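Local coordinates for hemopexin fold protein CP4 (Vigna unguiculata, PDB 3OYO) that is of unsettled function but folds as a four-bladed hemopexin beta-propeller in cowpea seeds and holds a calcium ion, at residues A[12-17]-A[29-34]; A[24-29]-A[38-43]; A[54-59]-A[78-83]. All coordinates share one frame; numbering follows the deposited sequence.

Contact 1: A[12-17]-A[29-34]; sequences SEYEVY and YTPGAS
Tyr29 lays its ring against the backbone of Tyr14, where the first blade of the hemopexin beta-propeller enters strand 15-20 and leaves strand 23-28. The backbones are joined by one hydrogen bond, Tyr29 N to Tyr14 O at 2.9 Å, with an N-H...O angle of 157°. From CB the Tyr29 ring turns back over the same peptide, because chi1 of 66° sets CG between the backbone N and the carbonyl carbon. Tyr29 CD1 then comes to 3.2 Å from Tyr14 O, and Tyr29 CE1 lies 3.3 Å from Tyr14 C. Further along, Tyr29 CZ has Tyr14 CD2 at 3.9 Å, and the same CD2 stands over one face of the Tyr29 ring, nearer its edge than its middle. The tip leaves the contact: Tyr29 OH is hydrogen-bonded to His178 ND1, which anchors the buried phenol to a more distant part of the chain. The two tyrosine rings meet obliquely, their planes 51° apart. Val16 approaches the Tyr29 ring at about a right angle, Val16 CG1 lying 3.9 Å from Tyr29 CD1. Tyr14 occupies the third position of a type II turn, Ser12 to Glu15, closed by Glu15 N to Ser12 O. The Tyr14 ring is flanked in turn by the start of a second type II turn, Thr30 to Ala33: Pro31 crosses it nearly perpendicularly, with Pro31 CD 3.4 Å from Tyr14 CE2.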
loop_
_atom_site.group_PDB
_atom_site.type_symbol
_atom_site.label_atom_id
_atom_site.label_comp_id
_atom_site.label_asym_id
_atom_site.label_seq_id
_atom_site.Cartn_x
_atom_site.Cartn_y
_atom_site.Cartn_z
ATOM N N SER A 12 7.096 -11.026 7.735
ATOM C CA SER A 12 8.426 -10.939 8.365
ATOM C C SER A 12 8.599 -9.571 9.030
ATOM O O SER A 12 8.409 -8.515 8.423
ATOM C CB SER A 12 9.550 -11.174 7.367
ATOM O OG SER A 12 9.494 -12.465 6.769
ATOM N N GLU A 13 8.965 -9.604 10.291
ATOM C CA GLU A 13 9.153 -8.379 11.074
ATOM C C GLU A 13 10.125 -7.370 10.445
ATOM O O GLU A 13 11.263 -7.693 10.092
ATOM C CB GLU A 13 9.644 -8.745 12.477
ATOM C CG GLU A 13 8.566 -9.446 13.289
ATOM C CD GLU A 13 7.568 -8.468 13.877
ATOM O OE1 GLU A 13 8.005 -7.392 14.336
ATOM O OE2 GLU A 13 6.357 -8.754 13.875
ATOM N N TYR A 14 9.630 -6.143 10.331
ATOM C CA TYR A 14 10.384 -5.015 9.780
ATOM C C TYR A 14 10.859 -5.231 8.372
ATOM O O TYR A 14 11.907 -4.784 7.983
ATOM C CB TYR A 14 11.494 -4.583 10.742
ATOM C CG TYR A 14 10.858 -3.891 11.889
ATOM C CD1 TYR A 14 10.462 -4.601 13.034
ATOM C CD2 TYR A 14 10.529 -2.563 11.787
ATOM C CE1 TYR A 14 9.775 -3.982 14.069
ATOM C CE2 TYR A 14 9.847 -1.925 12.818
ATOM C CZ TYR A 14 9.478 -2.623 13.947
ATOM O OH TYR A 14 8.779 -1.937 14.907
ATOM N N GLU A 15 10.038 -5.901 7.597
ATOM C CA GLU A 15 10.288 -6.037 6.172
ATOM C C GLU A 15 9.117 -5.424 5.389
ATOM O O GLU A 15 7.936 -5.564 5.779
ATOM C CB GLU A 15 10.448 -7.501 5.805
ATOM C CG GLU A 15 11.791 -8.053 6.166
ATOM C CD GLU A 15 11.952 -9.475 5.739
ATOM O OE1 GLU A 15 11.429 -9.839 4.679
ATOM O OE2 GLU A 15 12.617 -10.238 6.461
ATOM N N VAL A 16 9.431 -4.789 4.264
ATOM C CA VAL A 16 8.382 -4.191 3.436
ATOM C C VAL A 16 8.676 -4.392 1.970
ATOM O O VAL A 16 9.848 -4.399 1.571
ATOM C CB VAL A 16 8.171 -2.665 3.784
ATOM C CG1 VAL A 16 9.462 -1.869 3.588
ATOM C CG2 VAL A 16 6.975 -2.046 2.988
ATOM N N TYR A 17 7.599 -4.509 1.172
ATOM C CA TYR A 17 7.659 -4.616 -0.282
ATOM C C TYR A 17 7.237 -3.270 -0.885
ATOM O O TYR A 17 6.166 -2.719 -0.565
ATOM C CB TYR A 17 6.744 -5.732 -0.769
ATOM C CG TYR A 17 7.104 -7.111 -0.243
ATOM C CD1 TYR A 17 8.089 -7.895 -0.874
ATOM C CD2 TYR A 17 6.488 -7.632 0.898
ATOM C CE1 TYR A 17 8.407 -9.159 -0.392
ATOM C CE2 TYR A 17 6.823 -8.867 1.395
ATOM C CZ TYR A 17 7.780 -9.642 0.746
ATOM O OH TYR A 17 8.109 -10.897 1.287
ATOM N N TYR A 29 13.586 -2.496 7.361
ATOM C CA TYR A 29 13.641 -1.109 7.772
ATOM C C TYR A 29 13.687 -0.998 9.297
ATOM O O TYR A 29 13.361 -1.944 10.027
ATOM C CB TYR A 29 12.469 -0.333 7.134
ATOM C CG TYR A 29 11.087 -0.753 7.630
ATOM C CD1 TYR A 29 10.549 -2.010 7.297
ATOM C CD2 TYR A 29 10.336 0.101 8.455
ATOM C CE1 TYR A 29 9.294 -2.403 7.765
ATOM C CE2 TYR A 29 9.074 -0.281 8.915
ATOM C CZ TYR A 29 8.576 -1.529 8.592
ATOM O OH TYR A 29 7.363 -1.914 9.081
ATOM N N THR A 30 14.118 0.174 9.758
ATOM C CA THR A 30 14.234 0.478 11.176
ATOM C C THR A 30 13.738 1.874 11.395
ATOM O O THR A 30 14.435 2.838 11.064
ATOM C CB THR A 30 15.688 0.362 11.715
ATOM O OG1 THR A 30 16.179 -0.959 11.436
ATOM C CG2 THR A 30 15.671 0.583 13.279
ATOM N N PRO A 31 12.537 1.998 11.978
ATOM C CA PRO A 31 12.003 3.329 12.281
ATOM C C PRO A 31 12.933 4.113 13.201
ATOM O O PRO A 31 13.455 3.553 14.169
ATOM C CB PRO A 31 10.639 3.035 12.945
ATOM C CG PRO A 31 10.680 1.615 13.338
ATOM C CD PRO A 31 11.630 0.915 12.410
ATOM N N GLY A 32 13.136 5.391 12.900
ATOM C CA GLY A 32 14.041 6.219 13.681
ATOM C C GLY A 32 15.459 6.294 13.124
ATOM O O GLY A 32 16.270 7.108 13.583
ATOM N N ALA A 33 15.766 5.444 12.142
ATOM C CA ALA A 33 17.106 5.372 11.555
ATOM C C ALA A 33 17.063 5.350 10.011
ATOM O O ALA A 33 16.083 4.880 9.384
ATOM C CB ALA A 33 17.866 4.164 12.093
ATOM N N SER A 34 18.113 5.903 9.409
ATOM C CA SER A 34 18.270 5.920 7.963
ATOM C C SER A 34 19.073 4.695 7.535
ATOM O O SER A 34 19.750 4.709 6.513
ATOM C CB SER A 34 18.990 7.186 7.545
ATOM O OG SER A 34 18.029 8.153 7.165
#

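Contact 2: A[24-29]-A[38-43]; sequences YVRLHY and ILTNLR
Arg26 reaches Thr40 with CG anti to its backbone N (chi1 177°) and a bend at chi3 (55°), while Thr40 keeps OG1 beside its own N (chi1 -61°). These torsions bring Thr40 OG1 into the guanidinium plane, where two N-H groups grip it: Arg26 NE at 2.8 Å from OG1 and Arg26 NH2 at 3.1 Å from the same oxygen. Leu39 CB sits 3.5 Å above one face of the guanidinium, closer to its edge than to its middle, and Arg26 NH1 makes a salt bridge to Glu15 OE1, so edge, face and charge each have a partner. An alanine in place of Arg26 would probably leave Thr40 OG1 without its two donors and Glu15 without its counter-charge. The hydroxyl has a further link, a water 2.9 Å from Thr40 OG1 that also hydrogen-bonds Tyr24 OH.

Behind the side chains, the carbonyl of Arg26 accepts two backbone bonds, from Leu39 N at 2.8 Å and from Thr40 N at 3.1 Å. Leu39 and Thr40 therefore both face Arg26, which defines a classic beta bulge. On the other face of the sheet Leu27 CD2 packs tightly against Ile38 CG1, at 3.4 Å. Toward the far end Tyr24 and Arg43 form a hydrogen-bonded antiparallel pair through both backbone bonds, their side chains running side by side. The result is a bulged antiparallel pairing of strand 23-28 with strand 37-44, the latter an edge strand of the four-stranded blade in the hemopexin propeller.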
loop_
_atom_site.group_PDB
_atom_site.type_symbol
_atom_site.label_atom_id
_atom_site.label_comp_id
_atom_site.label_asym_id
_atom_site.label_seq_id
_atom_site.Cartn_x
_atom_site.Cartn_y
_atom_site.Cartn_z
ATOM N N TYR A 24 9.856 -4.680 -8.180
ATOM C CA TYR A 24 9.778 -4.446 -6.732
ATOM C C TYR A 24 11.121 -4.757 -6.013
ATOM O O TYR A 24 12.066 -5.374 -6.579
ATOM C CB TYR A 24 8.661 -5.341 -6.131
ATOM C CG TYR A 24 9.157 -6.753 -5.849
ATOM C CD1 TYR A 24 9.407 -7.652 -6.905
ATOM C CD2 TYR A 24 9.438 -7.169 -4.545
ATOM C CE1 TYR A 24 9.921 -8.931 -6.660
ATOM C CE2 TYR A 24 9.983 -8.445 -4.282
ATOM C CZ TYR A 24 10.218 -9.326 -5.364
ATOM O OH TYR A 24 10.765 -10.587 -5.169
ATOM N N VAL A 25 11.177 -4.366 -4.739
ATOM C CA VAL A 25 12.301 -4.661 -3.826
ATOM C C VAL A 25 11.667 -5.044 -2.514
ATOM O O VAL A 25 10.513 -4.686 -2.240
ATOM C CB VAL A 25 13.259 -3.448 -3.630
ATOM C CG1 VAL A 25 13.937 -3.099 -4.959
ATOM C CG2 VAL A 25 12.522 -2.214 -3.080
ATOM N N ARG A 26 12.405 -5.798 -1.726
ATOM C CA ARG A 26 11.989 -6.137 -0.388
ATOM C C ARG A 26 13.022 -5.519 0.540
ATOM O O ARG A 26 14.207 -5.788 0.405
ATOM C CB ARG A 26 11.945 -7.670 -0.201
ATOM C CG ARG A 26 11.588 -8.107 1.187
ATOM C CD ARG A 26 11.510 -9.616 1.263
ATOM N NE ARG A 26 12.761 -10.212 0.795
ATOM C CZ ARG A 26 13.568 -10.898 1.577
ATOM N NH1 ARG A 26 13.210 -11.119 2.847
ATOM N NH2 ARG A 26 14.693 -11.408 1.085
ATOM N N LEU A 27 12.557 -4.709 1.495
ATOM C CA LEU A 27 13.455 -4.013 2.418
ATOM C C LEU A 27 13.271 -4.401 3.873
ATOM O O LEU A 27 12.163 -4.721 4.318
ATOM C CB LEU A 27 13.312 -2.498 2.381
ATOM C CG LEU A 27 13.285 -1.575 1.183
ATOM C CD1 LEU A 27 13.513 -0.189 1.721
ATOM C CD2 LEU A 27 14.345 -1.943 0.112
ATOM N N HIS A 28 14.376 -4.328 4.609
ATOM C CA HIS A 28 14.319 -4.405 6.043
ATOM C C HIS A 28 14.474 -2.952 6.487
ATOM O O HIS A 28 15.367 -2.228 6.030
ATOM C CB HIS A 28 15.447 -5.276 6.610
ATOM C CG HIS A 28 15.577 -5.156 8.094
ATOM N ND1 HIS A 28 14.757 -5.838 8.961
ATOM C CD2 HIS A 28 16.396 -4.399 8.863
ATOM C CE1 HIS A 28 15.055 -5.502 10.202
ATOM N NE2 HIS A 28 16.052 -4.638 10.169
ATOM N N TYR A 29 13.586 -2.496 7.361
ATOM C CA TYR A 29 13.641 -1.109 7.772
ATOM C C TYR A 29 13.687 -0.998 9.297
ATOM O O TYR A 29 13.361 -1.944 10.027
ATOM C CB TYR A 29 12.469 -0.333 7.134
ATOM C CG TYR A 29 11.087 -0.753 7.630
ATOM C CD1 TYR A 29 10.549 -2.010 7.297
ATOM C CD2 TYR A 29 10.336 0.101 8.455
ATOM C CE1 TYR A 29 9.294 -2.403 7.765
ATOM C CE2 TYR A 29 9.074 -0.281 8.915
ATOM C CZ TYR A 29 8.576 -1.529 8.592
ATOM O OH TYR A 29 7.363 -1.914 9.081
ATOM N N ILE A 38 18.300 -3.358 1.674
ATOM C CA ILE A 38 17.676 -4.199 0.654
ATOM C C ILE A 38 17.948 -5.692 0.821
ATOM O O ILE A 38 19.105 -6.169 0.773
ATOM C CB ILE A 38 18.068 -3.774 -0.787
ATOM C CG1 ILE A 38 17.535 -2.363 -1.100
ATOM C CG2 ILE A 38 17.463 -4.794 -1.816
ATOM C CD1 ILE A 38 18.302 -1.662 -2.177
ATOM N N LEU A 39 16.877 -6.443 1.004
ATOM C CA LEU A 39 17.000 -7.865 1.159
ATOM C C LEU A 39 16.757 -8.529 -0.183
ATOM O O LEU A 39 17.347 -9.585 -0.467
ATOM C CB LEU A 39 16.045 -8.396 2.220
ATOM C CG LEU A 39 16.127 -7.802 3.635
ATOM C CD1 LEU A 39 14.996 -8.337 4.490
ATOM C CD2 LEU A 39 17.465 -8.122 4.326
ATOM N N THR A 40 15.877 -7.949 -1.004
ATOM C CA THR A 40 15.672 -8.470 -2.361
ATOM C C THR A 40 15.867 -7.361 -3.363
ATOM O O THR A 40 15.062 -6.428 -3.421
ATOM C CB THR A 40 14.270 -9.059 -2.577
ATOM O OG1 THR A 40 14.079 -10.145 -1.687
ATOM C CG2 THR A 40 14.170 -9.594 -3.983
ATOM N N ASN A 41 16.933 -7.467 -4.148
ATOM C CA ASN A 41 17.242 -6.505 -5.215
ATOM C C ASN A 41 16.118 -6.326 -6.216
ATOM O O ASN A 41 15.302 -7.233 -6.406
ATOM C CB ASN A 41 18.531 -6.885 -5.933
ATOM C CG ASN A 41 19.749 -6.424 -5.182
ATOM O OD1 ASN A 41 19.889 -5.231 -4.899
ATOM N ND2 ASN A 41 20.634 -7.358 -4.829
ATOM N N LEU A 42 16.076 -5.143 -6.827
ATOM C CA LEU A 42 15.030 -4.791 -7.756
ATOM C C LEU A 42 14.935 -5.882 -8.801
ATOM O O LEU A 42 15.953 -6.263 -9.390
ATOM C CB LEU A 42 15.324 -3.459 -8.440
ATOM C CG LEU A 42 14.248 -2.893 -9.420
ATOM C CD1 LEU A 42 13.187 -2.106 -8.653
ATOM C CD2 LEU A 42 14.934 -1.921 -10.427
ATOM N N ARG A 43 13.721 -6.387 -9.005
ATOM C CA ARG A 43 13.476 -7.434 -10.010
ATOM C C ARG A 43 12.017 -7.501 -10.401
ATOM O O ARG A 43 11.120 -6.877 -9.767
ATOM C CB ARG A 43 13.913 -8.796 -9.504
ATOM C CG ARG A 43 13.223 -9.251 -8.240
ATOM C CD ARG A 43 14.248 -10.044 -7.516
ATOM N NE ARG A 43 13.719 -11.144 -6.733
ATOM C CZ ARG A 43 13.457 -12.348 -7.213
ATOM N NH1 ARG A 43 13.654 -12.608 -8.500
ATOM N NH2 ARG A 43 12.996 -13.286 -6.394
HETATM O O HOH W 1 11.396 -11.250 -2.209
#

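Contact 3: A[54-59]-A[78-83]; sequences GTPFAE and GNHSAY
Phe57 pushes the outer end of its ring against the backbone of strand 80-85, spanning His80 to Ala82. Phe57 CZ lies 3.4 Å from Ser81 C, and Phe57 CE2 touches Ala82 CB at 3.5 Å. On the other side of the tip, Phe57 CE1 meets His80 O at 3.5 Å, with the oxygen near the ring plane at its edge, where the slightly positive ring hydrogens would probably suit a carbonyl. Chi1 of -40°, with CG beside the backbone N, carries the ring toward the strand. Pro56 adds a looser touch, its CG standing 4.3 Å from His80 CG. No hydrogen bond joins the two segments, so the touch between them is made by apolar and ring-edge contacts alone. The chain at Phe57 is curled: Thr55 O accepts from both Ala58 N and Glu59 N, a compact turn. Pro56 O also receives a hydrogen bond from Ser77 OG of strand 72-77. The turn lies in the connection from helix 45-48 to strand 64-67, between the first and second propeller blades, and Phe57 inserts among Val75 and Ser77 of strand 72-77, Pro99 of strand 98-101, and Leu52 and Ile62 of the same connection.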
loop_
_atom_site.group_PDB
_atom_site.type_symbol
_atom_site.label_atom_id
_atom_site.label_comp_id
_atom_site.label_asym_id
_atom_site.label_seq_id
_atom_site.Cartn_x
_atom_site.Cartn_y
_atom_site.Cartn_z
ATOM N N GLY A 54 1.616 -13.652 -15.954
ATOM C CA GLY A 54 0.463 -13.796 -16.833
ATOM C C GLY A 54 -0.761 -13.081 -16.317
ATOM O O GLY A 54 -1.864 -13.455 -16.679
ATOM N N THR A 55 -0.563 -12.065 -15.456
ATOM C CA THR A 55 -1.657 -11.327 -14.803
ATOM C C THR A 55 -1.280 -9.831 -14.788
ATOM O O THR A 55 -0.112 -9.483 -14.984
ATOM C CB THR A 55 -1.978 -11.789 -13.372
ATOM O OG1 THR A 55 -0.943 -11.404 -12.475
ATOM C CG2 THR A 55 -2.203 -13.283 -13.269
ATOM N N PRO A 56 -2.276 -8.942 -14.604
ATOM C CA PRO A 56 -2.047 -7.487 -14.545
ATOM C C PRO A 56 -1.068 -7.071 -13.449
ATOM O O PRO A 56 -0.450 -5.998 -13.526
ATOM C CB PRO A 56 -3.462 -6.927 -14.292
ATOM C CG PRO A 56 -4.357 -7.982 -14.929
ATOM C CD PRO A 56 -3.713 -9.267 -14.533
ATOM N N PHE A 57 -0.939 -7.920 -12.438
ATOM C CA PHE A 57 -0.039 -7.656 -11.289
ATOM C C PHE A 57 1.429 -7.809 -11.631
ATOM O O PHE A 57 2.258 -7.168 -11.008
ATOM C CB PHE A 57 -0.420 -8.495 -10.075
ATOM C CG PHE A 57 -1.912 -8.585 -9.895
ATOM C CD1 PHE A 57 -2.651 -7.430 -9.605
ATOM C CD2 PHE A 57 -2.578 -9.778 -10.153
ATOM C CE1 PHE A 57 -4.042 -7.463 -9.549
ATOM C CE2 PHE A 57 -3.960 -9.849 -10.092
ATOM C CZ PHE A 57 -4.714 -8.693 -9.791
ATOM N N ALA A 58 1.730 -8.627 -12.643
ATOM C CA ALA A 58 3.090 -8.796 -13.140
ATOM C C ALA A 58 3.377 -7.711 -14.150
ATOM O O ALA A 58 4.420 -7.129 -14.140
ATOM C CB ALA A 58 3.268 -10.179 -13.823
ATOM N N GLU A 59 2.463 -7.522 -15.082
ATOM C CA GLU A 59 2.589 -6.529 -16.181
ATOM C C GLU A 59 1.172 -5.944 -16.407
ATOM O O GLU A 59 0.229 -6.698 -16.661
ATOM C CB GLU A 59 3.056 -7.239 -17.464
ATOM C CG GLU A 59 4.533 -7.697 -17.462
ATOM C CD GLU A 59 5.536 -6.557 -17.673
ATOM O OE1 GLU A 59 5.114 -5.410 -17.886
ATOM O OE2 GLU A 59 6.765 -6.801 -17.651
ATOM N N GLY A 78 -4.742 -1.412 -12.035
ATOM C CA GLY A 78 -5.913 -0.866 -12.746
ATOM C C GLY A 78 -7.203 -1.245 -12.030
ATOM O O GLY A 78 -7.330 -1.075 -10.802
ATOM N N ASN A 79 -8.147 -1.785 -12.782
ATOM C CA ASN A 79 -9.454 -2.220 -12.253
ATOM C C ASN A 79 -9.458 -3.700 -11.822
ATOM O O ASN A 79 -10.507 -4.330 -11.789
ATOM C CB ASN A 79 -10.586 -1.965 -13.297
ATOM C CG ASN A 79 -10.571 -2.958 -14.497
ATOM O OD1 ASN A 79 -11.632 -3.334 -15.003
ATOM N ND2 ASN A 79 -9.389 -3.345 -14.967
ATOM N N HIS A 80 -8.274 -4.251 -11.521
ATOM C CA HIS A 80 -8.133 -5.670 -11.190
ATOM C C HIS A 80 -7.532 -5.899 -9.818
ATOM O O HIS A 80 -6.661 -5.142 -9.366
ATOM C CB HIS A 80 -7.331 -6.426 -12.274
ATOM C CG HIS A 80 -8.160 -6.733 -13.477
ATOM N ND1 HIS A 80 -8.158 -5.942 -14.601
ATOM C CD2 HIS A 80 -9.117 -7.671 -13.677
ATOM C CE1 HIS A 80 -9.067 -6.383 -15.447
ATOM N NE2 HIS A 80 -9.649 -7.446 -14.916
ATOM N N SER A 81 -7.994 -6.987 -9.197
ATOM C CA SER A 81 -7.596 -7.378 -7.822
ATOM C C SER A 81 -7.298 -8.889 -7.651
ATOM O O SER A 81 -7.796 -9.756 -8.393
ATOM C CB SER A 81 -8.663 -6.908 -6.805
ATOM O OG SER A 81 -8.228 -7.105 -5.455
ATOM N N ALA A 82 -6.450 -9.209 -6.681
ATOM C CA ALA A 82 -6.244 -10.603 -6.314
ATOM C C ALA A 82 -5.939 -10.652 -4.827
ATOM O O ALA A 82 -5.347 -9.706 -4.269
ATOM C CB ALA A 82 -5.092 -11.259 -7.138
ATOM N N TYR A 83 -6.402 -11.725 -4.176
ATOM C CA TYR A 83 -6.012 -11.996 -2.803
ATOM C C TYR A 83 -4.950 -13.051 -2.990
ATOM O O TYR A 83 -5.138 -13.992 -3.753
ATOM C CB TYR A 83 -7.211 -12.497 -1.983
ATOM C CG TYR A 83 -6.957 -12.461 -0.484
ATOM C CD1 TYR A 83 -6.355 -11.358 0.105
ATOM C CD2 TYR A 83 -7.301 -13.534 0.334
ATOM C CE1 TYR A 83 -6.100 -11.304 1.464
ATOM C CE2 TYR A 83 -7.033 -13.499 1.726
ATOM C CZ TYR A 83 -6.417 -12.382 2.281
ATOM O OH TYR A 83 -6.142 -12.321 3.654
#

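From the N terminus, contact 1 closes first, bringing the loop after strand 23-28 back to the start of strand 15-20 around the hairpin between them. Contact 2 opens before contact 1 has closed, so the two cross along the chain, share Tyr29, and tie strands 15-20, 23-28 and 37-44 into the first blade. Between them Val16 O lies 2.7 Å from Leu27 N, a probable hydrogen bond. Contact 3 follows in series, after helix 45-48, and fastens the connection between blades to the second blade. It touches neither of the others: its centre is about 26 Å from that of contact 1, across the chain's centre, and about 21 Å from that of contact 2.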